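Local coordinates for Ras GTPase-activating-like protein IQGAP3 (Homo sapiens, PDB 3ISU) that probably acts as a scaffold of the IQGAP family, whose RGC domain is likely to take part in signalling through small GTPases, at residues G36-I41 with S47-V52; L87-E92 with V105-L110; F54-G59 with G63-N68. All blocks are in the same frame, centred on the assembly; numbering follows the deposited sequence.

Interaction 1: residues G36-I41 with S47-V52; sequences GVLVEI and SHFRNV
With CG anti to its own carbonyl carbon (chi1 -77°), Phe49 sends its ring from the 3-10 turn of residues 47-50 back toward strand 38-41, while Ile41, whose CG1 is likewise set beside the backbone N (chi1 -57°), runs out from the strand in the opposing direction. The extended isoleucine chain ends in CD1, which lies over one face of the ring, 4.1 Å above its plane and displaced toward the rim. Ile41 thus meets the phenylalanine by a methyl on a face and, through its backbone, at the far end of the ring: Phe49 CZ comes within 4.0 Å of Ile41 N. From the same side of the ring plane Leu38 offers a single branch, CD2, which stands 4.0 Å from Phe49 CE2 and slants against the ring. One edge strand therefore supplies two side chains to one aromatic. Between them Val39 and Glu40 both face Lys104 of the adjoining strand, a classic beta bulge, which sets Leu38 and Ile41 on the same inward side although they are three residues apart. Val52, where the chain enters the next strand, adds CG1 at 4.2 Å from Ile41 CD1, so that this methyl is shared by valine and ring. An alanine in place of Phe49 is likely to open a gap between the turn and the strand, depriving Leu38 CD2 and Ile41 CD1 of the ring they rest on. Ala29 of helix 29-35 touches Leu38, Phe49 and Val52 alike, and Leu44 of the intervening loop packs on both Phe49 and Val52.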
# COMPACT_ATOMS: atom_id res chain seq x y z
N GLY A 36 2.08 6.50 -9.12
CA GLY A 36 0.71 6.31 -9.57
C GLY A 36 -0.06 5.31 -8.73
O GLY A 36 -1.25 5.11 -8.98
N VAL A 37 0.59 4.75 -7.71
CA VAL A 37 -0.04 3.85 -6.74
C VAL A 37 -0.98 4.57 -5.80
O VAL A 37 -2.07 4.10 -5.55
CB VAL A 37 1.03 3.03 -5.94
CG1 VAL A 37 0.38 2.15 -4.86
CG2 VAL A 37 1.88 2.16 -6.88
N LEU A 38 -0.58 5.74 -5.28
CA LEU A 38 -1.44 6.52 -4.42
C LEU A 38 -2.18 7.53 -5.25
O LEU A 38 -1.58 8.13 -6.14
CB LEU A 38 -0.64 7.26 -3.35
CG LEU A 38 -1.45 8.03 -2.31
CD1 LEU A 38 -2.37 7.16 -1.49
CD2 LEU A 38 -0.49 8.81 -1.37
N VAL A 39 -3.48 7.68 -4.99
CA VAL A 39 -4.36 8.60 -5.74
C VAL A 39 -4.63 9.85 -4.92
O VAL A 39 -4.51 10.99 -5.45
CB VAL A 39 -5.70 7.89 -6.09
CG1 VAL A 39 -6.73 8.90 -6.64
CG2 VAL A 39 -5.42 6.79 -7.09
N GLU A 40 -4.97 9.65 -3.66
CA GLU A 40 -5.29 10.73 -2.73
C GLU A 40 -5.26 10.26 -1.30
O GLU A 40 -5.38 9.06 -1.00
CB GLU A 40 -6.68 11.34 -3.01
CG GLU A 40 -7.84 10.51 -2.56
CD GLU A 40 -9.23 11.25 -2.70
OE1 GLU A 40 -9.40 12.00 -3.67
OE2 GLU A 40 -10.13 11.05 -1.82
N ILE A 41 -5.10 11.22 -0.38
CA ILE A 41 -5.35 10.96 1.02
C ILE A 41 -6.32 12.05 1.44
O ILE A 41 -5.99 13.25 1.48
CB ILE A 41 -4.09 10.97 1.93
CG1 ILE A 41 -3.04 9.94 1.44
CG2 ILE A 41 -4.50 10.68 3.33
CD1 ILE A 41 -1.72 9.92 2.25
N SER A 47 1.51 18.33 0.54
CA SER A 47 2.77 18.73 1.14
C SER A 47 3.17 17.87 2.33
O SER A 47 4.31 17.84 2.73
CB SER A 47 2.66 20.19 1.61
OG SER A 47 1.74 20.26 2.70
N HIS A 48 2.22 17.14 2.89
CA HIS A 48 2.50 16.26 3.98
C HIS A 48 2.78 14.81 3.55
O HIS A 48 3.04 13.96 4.40
CB HIS A 48 1.30 16.28 4.93
CG HIS A 48 1.14 17.59 5.63
ND1 HIS A 48 1.89 17.94 6.73
CD2 HIS A 48 0.32 18.65 5.39
CE1 HIS A 48 1.56 19.15 7.14
NE2 HIS A 48 0.60 19.61 6.34
N PHE A 49 2.70 14.52 2.27
CA PHE A 49 2.82 13.12 1.79
C PHE A 49 4.20 12.54 2.08
O PHE A 49 4.33 11.34 2.27
CB PHE A 49 2.52 13.02 0.29
CG PHE A 49 1.03 13.08 -0.06
CD1 PHE A 49 0.08 13.53 0.86
CD2 PHE A 49 0.62 12.78 -1.33
CE1 PHE A 49 -1.26 13.60 0.52
CE2 PHE A 49 -0.73 12.84 -1.68
CZ PHE A 49 -1.66 13.28 -0.71
N ARG A 50 5.24 13.39 2.11
CA ARG A 50 6.58 12.94 2.50
C ARG A 50 6.60 12.38 3.92
O ARG A 50 7.45 11.59 4.25
CB ARG A 50 7.62 14.07 2.37
CG ARG A 50 7.97 14.48 0.92
CD ARG A 50 9.02 15.62 0.87
NE ARG A 50 10.34 15.05 0.67
CZ ARG A 50 11.48 15.61 1.07
NH1 ARG A 50 11.47 16.76 1.72
NH2 ARG A 50 12.61 14.98 0.82
N ASN A 51 5.65 12.77 4.75
CA ASN A 51 5.64 12.36 6.13
C ASN A 51 4.57 11.31 6.41
O ASN A 51 4.10 11.16 7.53
CB ASN A 51 5.38 13.59 7.02
CG ASN A 51 6.43 14.66 6.83
OD1 ASN A 51 6.13 15.80 6.44
ND2 ASN A 51 7.69 14.30 7.09
N VAL A 52 4.19 10.57 5.37
CA VAL A 52 3.33 9.41 5.57
C VAL A 52 4.17 8.26 5.02
O VAL A 52 4.59 8.34 3.87
CB VAL A 52 2.02 9.53 4.77
CG1 VAL A 52 1.24 8.22 4.76
CG2 VAL A 52 1.15 10.66 5.31

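Interaction 2: residues L87-E92 with V105-L110; sequences LQLQYE and VNVNLL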
# COMPACT_ATOMS: atom_id res chain seq x y z
N LEU A 87 -7.05 -8.75 -7.32
CA LEU A 87 -7.45 -9.32 -8.63
C LEU A 87 -8.95 -9.28 -8.79
O LEU A 87 -9.43 -9.01 -9.87
CB LEU A 87 -6.93 -10.74 -8.82
CG LEU A 87 -5.42 -10.97 -8.94
CD1 LEU A 87 -5.06 -12.44 -9.27
CD2 LEU A 87 -4.81 -10.01 -10.02
N GLN A 88 -9.70 -9.53 -7.73
CA GLN A 88 -11.17 -9.49 -7.83
C GLN A 88 -11.65 -8.05 -8.11
O GLN A 88 -12.52 -7.80 -8.93
CB GLN A 88 -11.79 -10.04 -6.56
CG GLN A 88 -13.33 -10.05 -6.49
CD GLN A 88 -13.94 -10.94 -7.51
OE1 GLN A 88 -13.36 -11.98 -7.85
NE2 GLN A 88 -15.14 -10.56 -8.01
N LEU A 89 -11.05 -7.07 -7.43
CA LEU A 89 -11.36 -5.68 -7.72
C LEU A 89 -11.10 -5.35 -9.16
O LEU A 89 -11.97 -4.77 -9.83
CB LEU A 89 -10.57 -4.75 -6.80
CG LEU A 89 -11.08 -4.75 -5.37
CD1 LEU A 89 -10.18 -3.77 -4.51
CD2 LEU A 89 -12.56 -4.33 -5.21
N GLN A 90 -9.92 -5.74 -9.64
CA GLN A 90 -9.51 -5.46 -10.98
C GLN A 90 -10.48 -6.11 -12.00
O GLN A 90 -10.89 -5.48 -12.99
CB GLN A 90 -8.08 -5.92 -11.18
CG GLN A 90 -7.51 -5.64 -12.55
CD GLN A 90 -6.16 -6.26 -12.74
OE1 GLN A 90 -6.01 -7.47 -12.70
NE2 GLN A 90 -5.15 -5.42 -12.99
N TYR A 91 -10.90 -7.31 -11.67
CA TYR A 91 -11.81 -8.10 -12.55
C TYR A 91 -13.19 -7.40 -12.64
O TYR A 91 -13.84 -7.37 -13.72
CB TYR A 91 -11.91 -9.52 -12.01
CG TYR A 91 -12.79 -10.43 -12.86
CD1 TYR A 91 -12.27 -11.04 -14.00
CD2 TYR A 91 -14.15 -10.62 -12.55
CE1 TYR A 91 -13.07 -11.86 -14.82
CE2 TYR A 91 -14.98 -11.43 -13.38
CZ TYR A 91 -14.42 -12.04 -14.49
OH TYR A 91 -15.19 -12.84 -15.32
N GLU A 92 -13.62 -6.84 -11.51
CA GLU A 92 -14.88 -6.11 -11.36
C GLU A 92 -14.84 -4.69 -11.95
O GLU A 92 -15.86 -4.00 -11.95
CB GLU A 92 -15.28 -6.03 -9.87
CG GLU A 92 -15.72 -7.36 -9.21
CD GLU A 92 -15.78 -7.32 -7.68
OE1 GLU A 92 -15.29 -6.33 -7.05
OE2 GLU A 92 -16.30 -8.28 -7.07
N VAL A 105 -5.81 4.09 -3.23
CA VAL A 105 -4.71 3.56 -4.02
C VAL A 105 -5.29 2.97 -5.30
O VAL A 105 -6.43 2.45 -5.28
CB VAL A 105 -3.83 2.52 -3.30
CG1 VAL A 105 -3.07 3.19 -2.15
CG2 VAL A 105 -4.64 1.36 -2.78
N ASN A 106 -4.54 3.11 -6.38
CA ASN A 106 -4.96 2.59 -7.67
C ASN A 106 -4.71 1.08 -7.70
O ASN A 106 -3.61 0.64 -7.49
CB ASN A 106 -4.15 3.24 -8.76
CG ASN A 106 -4.53 2.75 -10.14
OD1 ASN A 106 -3.90 1.85 -10.66
ND2 ASN A 106 -5.63 3.29 -10.68
N VAL A 107 -5.76 0.30 -7.93
CA VAL A 107 -5.68 -1.15 -7.87
C VAL A 107 -4.68 -1.68 -8.90
O VAL A 107 -3.83 -2.51 -8.57
CB VAL A 107 -7.10 -1.78 -8.05
CG1 VAL A 107 -7.00 -3.30 -8.24
CG2 VAL A 107 -8.01 -1.48 -6.85
N ASN A 108 -4.75 -1.24 -10.17
CA ASN A 108 -3.84 -1.76 -11.17
C ASN A 108 -2.38 -1.53 -10.82
O ASN A 108 -1.55 -2.42 -10.98
CB ASN A 108 -4.13 -1.13 -12.55
CG ASN A 108 -5.42 -1.65 -13.17
OD1 ASN A 108 -5.90 -2.69 -12.77
ND2 ASN A 108 -5.96 -0.94 -14.17
N LEU A 109 -2.07 -0.32 -10.36
CA LEU A 109 -0.69 0.01 -10.10
C LEU A 109 -0.17 -0.59 -8.78
O LEU A 109 1.05 -0.91 -8.67
CB LEU A 109 -0.43 1.51 -10.25
CG LEU A 109 -0.43 1.95 -11.73
CD1 LEU A 109 -0.47 3.48 -11.79
CD2 LEU A 109 0.74 1.39 -12.50
N LEU A 110 -1.07 -0.83 -7.84
CA LEU A 110 -0.71 -1.61 -6.63
C LEU A 110 -0.39 -3.02 -7.00
O LEU A 110 0.63 -3.55 -6.57
CB LEU A 110 -1.79 -1.53 -5.57
CG LEU A 110 -1.56 -2.27 -4.24
CD1 LEU A 110 -0.21 -1.80 -3.58
CD2 LEU A 110 -2.81 -2.04 -3.35
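The backbones of 87-92 and 105-110 approach most closely at Gln90 and Val107, where the CA atoms are 6.6 Å apart, near the last turn of helix 83-91 and the first of helix 107-119. It is a helix-to-helix contact at a strand-to-helix junction: strand 103-106 passes directly into the second helix, and Asn106 is its N-cap, OD1 accepting from Leu109 N in the carbonyl plane. Val107, the first residue past the cap, fits its two methyls against two neighbours on the facing helix. CG2 meets Leu89 CD1 at 3.9 Å, the side chains crossing at about a right angle, and CG1, placed anti to the backbone N, touches Gln90 CB at 4.1 Å. Leu89 reaches on to Val94 and Met97, which extends this apolar patch to strand 96-99.

Toward the solvent the chemistry changes. Gln90 extends its chain beyond CG and brings its amide to that of Asn108, the two planes turned 54° apart. The 2.8 Å bond from Gln90 NE2 to Asn108 OD1 is nearly straight, 167° at the hydrogen. Its two ends differ: the acceptor lies in the plane of the glutamine amide, whereas the donor nitrogen comes to Asn108 OD1 from above the carbonyl plane, 43° out of it.

Interaction 3: residues F54-G59 with G63-N68; sequences FDITPG and GKFEVN
One water is gripped by four protein atoms on the face of the hairpin that carries Asp55, Thr57, Glu66 and Asn68. It donates to Asp55 O at 2.9 Å and to Glu66 O, accepts from Asn68 ND2 at 3.0 Å, and is hydrogen-bonded to Thr57 OG1. That hydroxyl stands between the backbone N and the carbonyl carbon (chi1 50°), which directs it over the sheet toward the water and sets it 3.7 Å from Glu66 CB, the threonine and glutamate side chains lying side by side. Both carbonyls serve the backbone as well: Asp55 O takes Asn68 N almost end-on, and Glu66 O takes Thr57 N in the carbonyl plane. Each thus holds a strand bond and the water together.

These are rungs of an antiparallel beta hairpin in which Asp55 with Asn68 and Thr57 with Glu66 are hydrogen-bonded pairs, Ile56 with Val67 and Pro58 with Phe65 non-hydrogen-bonded ones. Near the turn Gly59 N gives Lys64 O a 2.7 Å bond, approaching from above the carbonyl plane.

The face bearing Ile56 and Val67 is apolar. Ile56 CG2 rests on Phe65 CB at 3.9 Å, its CD1 meets Val67 CG2 at 4.2 Å, and Phe54 turns a ring edge to Val67 CG1. Helix 107-119 covers one end of this face, where Phe118 touches Ile56 and meets the Phe65 ring; helix 29-35 packs on Phe54. Strands 25-28 and 74-82 continue the sheet on either side, with His26 holding Asp55 OD1 and Gln80 holding Glu66 OE1.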
# COMPACT_ATOMS: atom_id res chain seq x y z
N PHE A 54 4.70 4.09 4.34
CA PHE A 54 4.17 2.73 4.21
C PHE A 54 5.26 1.69 4.20
O PHE A 54 6.28 1.90 3.52
CB PHE A 54 3.40 2.62 2.91
CG PHE A 54 2.21 3.50 2.86
CD1 PHE A 54 1.02 3.09 3.46
CD2 PHE A 54 2.28 4.73 2.24
CE1 PHE A 54 -0.09 3.89 3.41
CE2 PHE A 54 1.18 5.56 2.22
CZ PHE A 54 -0.00 5.14 2.83
N ASP A 55 5.08 0.59 4.92
CA ASP A 55 6.00 -0.53 4.88
C ASP A 55 5.18 -1.77 4.59
O ASP A 55 4.25 -2.06 5.35
CB ASP A 55 6.71 -0.74 6.22
CG ASP A 55 7.80 0.31 6.48
OD1 ASP A 55 8.88 0.24 5.82
OD2 ASP A 55 7.56 1.20 7.33
N ILE A 56 5.55 -2.49 3.54
CA ILE A 56 4.80 -3.66 3.09
C ILE A 56 5.73 -4.86 3.11
O ILE A 56 6.84 -4.80 2.61
CB ILE A 56 4.23 -3.46 1.66
CG1 ILE A 56 3.40 -2.19 1.59
CG2 ILE A 56 3.32 -4.63 1.29
CD1 ILE A 56 2.43 -2.15 0.35
N THR A 57 5.28 -5.92 3.76
CA THR A 57 6.05 -7.15 3.89
C THR A 57 5.16 -8.32 3.57
O THR A 57 3.95 -8.24 3.72
CB THR A 57 6.60 -7.31 5.33
OG1 THR A 57 5.52 -7.11 6.24
CG2 THR A 57 7.69 -6.28 5.62
N PRO A 58 5.75 -9.46 3.14
CA PRO A 58 4.94 -10.64 2.91
C PRO A 58 4.35 -11.15 4.20
O PRO A 58 5.02 -11.09 5.26
CB PRO A 58 5.95 -11.66 2.30
CG PRO A 58 7.13 -10.85 1.92
CD PRO A 58 7.18 -9.75 2.94
N GLY A 59 3.11 -11.60 4.13
CA GLY A 59 2.38 -12.08 5.28
C GLY A 59 2.58 -13.57 5.46
O GLY A 59 3.44 -14.18 4.81
N GLY A 63 0.01 -14.94 -1.09
CA GLY A 63 -0.74 -13.81 -1.62
C GLY A 63 -1.07 -12.74 -0.57
O GLY A 63 -1.70 -11.74 -0.89
N LYS A 64 -0.62 -12.93 0.67
CA LYS A 64 -0.98 -12.01 1.77
C LYS A 64 0.19 -11.08 2.03
O LYS A 64 1.33 -11.52 2.06
CB LYS A 64 -1.33 -12.78 3.03
CG LYS A 64 -1.77 -11.93 4.23
CD LYS A 64 -2.25 -12.91 5.30
CE LYS A 64 -2.95 -12.26 6.47
NZ LYS A 64 -3.26 -13.34 7.46
N PHE A 65 -0.11 -9.80 2.20
CA PHE A 65 0.91 -8.80 2.51
C PHE A 65 0.45 -7.98 3.70
O PHE A 65 -0.75 -7.70 3.83
CB PHE A 65 1.12 -7.86 1.35
CG PHE A 65 1.55 -8.56 0.12
CD1 PHE A 65 2.88 -8.75 -0.15
CD2 PHE A 65 0.62 -9.09 -0.74
CE1 PHE A 65 3.29 -9.42 -1.31
CE2 PHE A 65 1.03 -9.77 -1.91
CZ PHE A 65 2.34 -9.94 -2.18
N GLU A 66 1.39 -7.70 4.59
CA GLU A 66 1.10 -6.96 5.79
C GLU A 66 1.52 -5.53 5.49
O GLU A 66 2.63 -5.30 5.04
CB GLU A 66 1.89 -7.57 6.94
CG GLU A 66 1.59 -6.95 8.26
CD GLU A 66 2.11 -7.83 9.39
OE1 GLU A 66 1.41 -8.81 9.74
OE2 GLU A 66 3.24 -7.55 9.88
N VAL A 67 0.58 -4.60 5.67
CA VAL A 67 0.85 -3.19 5.43
C VAL A 67 0.86 -2.49 6.78
O VAL A 67 -0.09 -2.59 7.55
CB VAL A 67 -0.21 -2.53 4.53
CG1 VAL A 67 0.20 -1.10 4.18
CG2 VAL A 67 -0.38 -3.33 3.24
N ASN A 68 1.97 -1.84 7.05
CA ASN A 68 2.12 -1.01 8.22
C ASN A 68 2.25 0.38 7.66
O ASN A 68 2.60 0.58 6.45
CB ASN A 68 3.38 -1.44 8.98
CG ASN A 68 3.12 -2.61 9.86
OD1 ASN A 68 2.44 -2.48 10.89
ND2 ASN A 68 3.63 -3.78 9.48
O HOH W 1 4.90 -4.39 6.88

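How the interactions relate
Interaction 1 is wholly buried and apolar, whereas interactions 2 and 3 each combine buried hydrocarbon with a more accessible polar side. Interaction 3 buries the largest surface, 484 Å² against less than 200 Å² for each of the others, and alone depends on backbone bonds between strands. Interactions 1 and 2 reach neighbouring strands of the three-stranded sheet and touch directly, Val37 O lying 2.8 Å from Asn106 N, a probable hydrogen bond. Interaction 3 belongs to the four-stranded sheet; residues 47-52 lead into strand 52-58, the first strand of the hairpin, yet the centres of interactions 1 and 3 are about 18 Å apart. Helix 107-119 starts in interaction 2 and packs farther along on interaction 3.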